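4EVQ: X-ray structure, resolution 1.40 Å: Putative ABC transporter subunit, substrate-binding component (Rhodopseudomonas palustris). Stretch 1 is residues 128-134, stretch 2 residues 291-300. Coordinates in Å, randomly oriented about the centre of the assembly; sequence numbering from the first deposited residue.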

# COMPACT_ATOMS: atom_id res chain seq x y z
N VAL A 128 -10.35 -5.93 12.20
CA VAL A 128 -9.73 -5.62 10.90
C VAL A 128 -8.95 -4.35 11.02
O VAL A 128 -9.46 -3.31 11.43
N PHE A 129 -7.67 -4.43 10.66
CA PHE A 129 -6.71 -3.35 10.76
C PHE A 129 -5.99 -3.17 9.44
O PHE A 129 -5.84 -4.15 8.72
N ARG A 130 -5.49 -1.99 9.18
CA ARG A 130 -4.71 -1.74 7.96
C ARG A 130 -3.44 -1.03 8.35
O ARG A 130 -3.47 -0.05 9.10
N THR A 131 -2.30 -1.47 7.78
CA THR A 131 -1.03 -0.82 8.02
C THR A 131 -0.52 0.01 6.81
O THR A 131 0.58 0.55 6.88
N SER A 132 -1.35 0.11 5.79
CA SER A 132 -0.93 0.75 4.55
C SER A 132 -1.53 2.15 4.39
O SER A 132 -0.93 3.08 4.87
N PHE A 133 -2.70 2.26 3.75
CA PHE A 133 -3.31 3.52 3.30
C PHE A 133 -4.68 3.17 2.77
O PHE A 133 -4.98 1.99 2.52
N ALA A 134 -5.49 4.20 2.50
CA ALA A 134 -6.70 4.08 1.74
C ALA A 134 -6.54 4.74 0.38
O ALA A 134 -6.00 5.86 0.27
N VAL A 291 7.94 -1.69 4.24
CA VAL A 291 7.60 -0.96 5.44
C VAL A 291 6.26 -1.41 5.97
O VAL A 291 6.08 -1.56 7.19
N GLN A 292 5.27 -1.56 5.10
CA GLN A 292 3.95 -1.95 5.49
C GLN A 292 3.93 -3.34 6.11
O GLN A 292 3.18 -3.59 7.06
N GLY A 293 4.75 -4.24 5.62
CA GLY A 293 4.90 -5.58 6.21
C GLY A 293 5.58 -5.53 7.55
O GLY A 293 5.16 -6.20 8.51
N TRP A 294 6.65 -4.78 7.65
CA TRP A 294 7.32 -4.58 8.92
C TRP A 294 6.36 -4.06 9.98
O TRP A 294 6.34 -4.54 11.14
N ASP A 295 5.56 -3.08 9.62
CA ASP A 295 4.64 -2.50 10.57
C ASP A 295 3.47 -3.40 10.90
O ASP A 295 2.90 -3.29 12.01
N ALA A 296 3.08 -4.27 9.99
CA ALA A 296 2.13 -5.33 10.33
C ALA A 296 2.74 -6.18 11.43
O ALA A 296 2.02 -6.54 12.38
N GLY A 297 4.03 -6.47 11.35
CA GLY A 297 4.74 -7.19 12.42
C GLY A 297 4.72 -6.41 13.70
O GLY A 297 4.40 -6.99 14.75
N GLN A 298 5.01 -5.12 13.68
CA GLN A 298 4.94 -4.34 14.92
C GLN A 298 3.54 -4.29 15.52
O GLN A 298 3.36 -4.34 16.77
N LEU A 299 2.52 -4.17 14.70
CA LEU A 299 1.16 -4.09 15.19
C LEU A 299 0.76 -5.43 15.81
O LEU A 299 0.16 -5.47 16.91
N LEU A 300 1.06 -6.54 15.14
CA LEU A 300 0.79 -7.84 15.71
C LEU A 300 1.54 -8.04 16.98
O LEU A 300 0.97 -8.59 17.95

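The end of a strand and the loop that follows it pack against one side of a helix in a small contact of mixed polar and apolar character, burying 317 Å² in total and pinned by a single hydrogen bond from Thr 131.

Thr 131 is the centre of the contact and has the largest area covered by the other stretch. Its CA-to-CB bond points toward the helix, and the p rotamer (chi1 62°) places Thr 131 OG1 3.0 Å from Gln 292 O, to which it donates a hydrogen bond. Gln 292 O also accepts the helical hydrogen bond from Ala 296 N, at 3.0 Å, so the threonine hydroxyl joins an acceptor already in use without interrupting the helix. The methyl group lies over the next turn: Thr 131 CG2 is 3.8 Å from Ala 296 CA, 4.0 Å from Asp 295 O and 3.9 Å from Leu 299 CD2.

Leu 299 extends the apolar part of the contact toward the strand. The CA-to-CB bonds of Leu 299 (chi1 t, chi2 p) and Phe 129 (chi1 m) point toward each other's stretch, and Leu 299 CD2 reaches 3.8 Å from Phe 129 CB. The phenylalanine ring meets this leucine methyl obliquely.

At the other end, Gln 292 leaves its backbone sideways, but chi1 m and chi2 t extend the side chain so that its amide comes nearer the loop. Gln 292 OE1 lies 3.4 Å from Ser 132 CB and 3.7 Å from Phe 133 CD1 (both residues p), approaching the phenylalanine ring at its edge, near the ring plane. The glutamine amide finds its hydrogen-bonding partners elsewhere in the structure, so its role here is one of packing. The CA-to-CB bond of Asp 295 points toward the loop, but its carboxylate lies farther off, and Asp 295 OD1 accepts a hydrogen bond from Gln 298 NE2 at 2.9 Å.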

# COMPACT_ATOMS: atom_id res chain seq x y z
CB VAL A 128 -10.82 -5.52 9.83
CG1 VAL A 128 -10.23 -5.02 8.47
CG2 VAL A 128 -11.51 -6.85 9.61
CB PHE A 129 -5.69 -3.68 11.86
CG PHE A 129 -6.34 -3.87 13.19
CD1 PHE A 129 -6.54 -2.81 13.99
CD2 PHE A 129 -6.78 -5.10 13.58
CE1 PHE A 129 -7.20 -2.96 15.21
CE2 PHE A 129 -7.44 -5.23 14.83
CZ PHE A 129 -7.63 -4.17 15.60
CB ARG A 130 -5.54 -0.96 6.95
CG ARG A 130 -4.83 -0.61 5.66
CD ARG A 130 -5.73 -0.63 4.45
NE ARG A 130 -6.83 0.32 4.53
CZ ARG A 130 -7.83 0.35 3.65
NH1 ARG A 130 -7.84 -0.51 2.65
NH2 ARG A 130 -8.82 1.25 3.76
CB THR A 131 0.06 -1.76 8.45
OG1 THR A 131 0.30 -2.72 7.42
CG2 THR A 131 -0.27 -2.46 9.77
CB SER A 132 -1.21 -0.19 3.41
OG SER A 132 -2.58 -0.50 3.31
CB PHE A 133 -2.46 4.21 2.21
CG PHE A 133 -2.36 3.36 1.00
CD1 PHE A 133 -1.46 2.32 0.97
CD2 PHE A 133 -3.28 3.46 -0.03
CE1 PHE A 133 -1.49 1.41 -0.06
CE2 PHE A 133 -3.26 2.56 -1.09
CZ PHE A 133 -2.39 1.53 -1.06
CB ALA A 134 -7.85 4.73 2.50
CB VAL A 291 7.56 0.54 5.15
CG1 VAL A 291 7.03 1.34 6.33
CG2 VAL A 291 8.94 1.07 4.79
CB GLN A 292 2.97 -1.84 4.31
CG GLN A 292 2.74 -0.39 3.90
CD GLN A 292 2.07 -0.19 2.55
OE1 GLN A 292 1.74 0.92 2.19
NE2 GLN A 292 1.85 -1.26 1.80
CB TRP A 294 8.45 -3.59 8.68
CG TRP A 294 9.24 -3.13 9.88
CD1 TRP A 294 9.00 -2.01 10.62
CD2 TRP A 294 10.47 -3.68 10.39
NE1 TRP A 294 9.97 -1.86 11.57
CE2 TRP A 294 10.90 -2.85 11.45
CE3 TRP A 294 11.24 -4.79 10.06
CZ2 TRP A 294 12.05 -3.11 12.20
CZ3 TRP A 294 12.42 -5.02 10.77
CH2 TRP A 294 12.81 -4.19 11.83
CB ASP A 295 4.15 -1.13 10.11
CG ASP A 295 5.25 -0.07 10.20
OD1 ASP A 295 6.16 -0.19 11.06
OD2 ASP A 295 5.18 0.93 9.44
CB ALA A 296 1.78 -6.16 9.12
CB GLN A 298 5.43 -2.92 14.69
CG GLN A 298 6.83 -2.80 14.13
CD GLN A 298 7.45 -1.47 14.52
OE1 GLN A 298 7.92 -1.29 15.66
NE2 GLN A 298 7.47 -0.53 13.60
CB LEU A 299 0.24 -3.74 14.03
CG LEU A 299 -1.22 -3.50 14.41
CD1 LEU A 299 -1.36 -2.32 15.39
CD2 LEU A 299 -2.09 -3.30 13.17
CB LEU A 300 1.13 -8.93 14.68
CG LEU A 300 0.80 -10.36 15.14
CD1 LEU A 300 -0.66 -10.49 15.55
CD2 LEU A 300 1.13 -11.36 14.05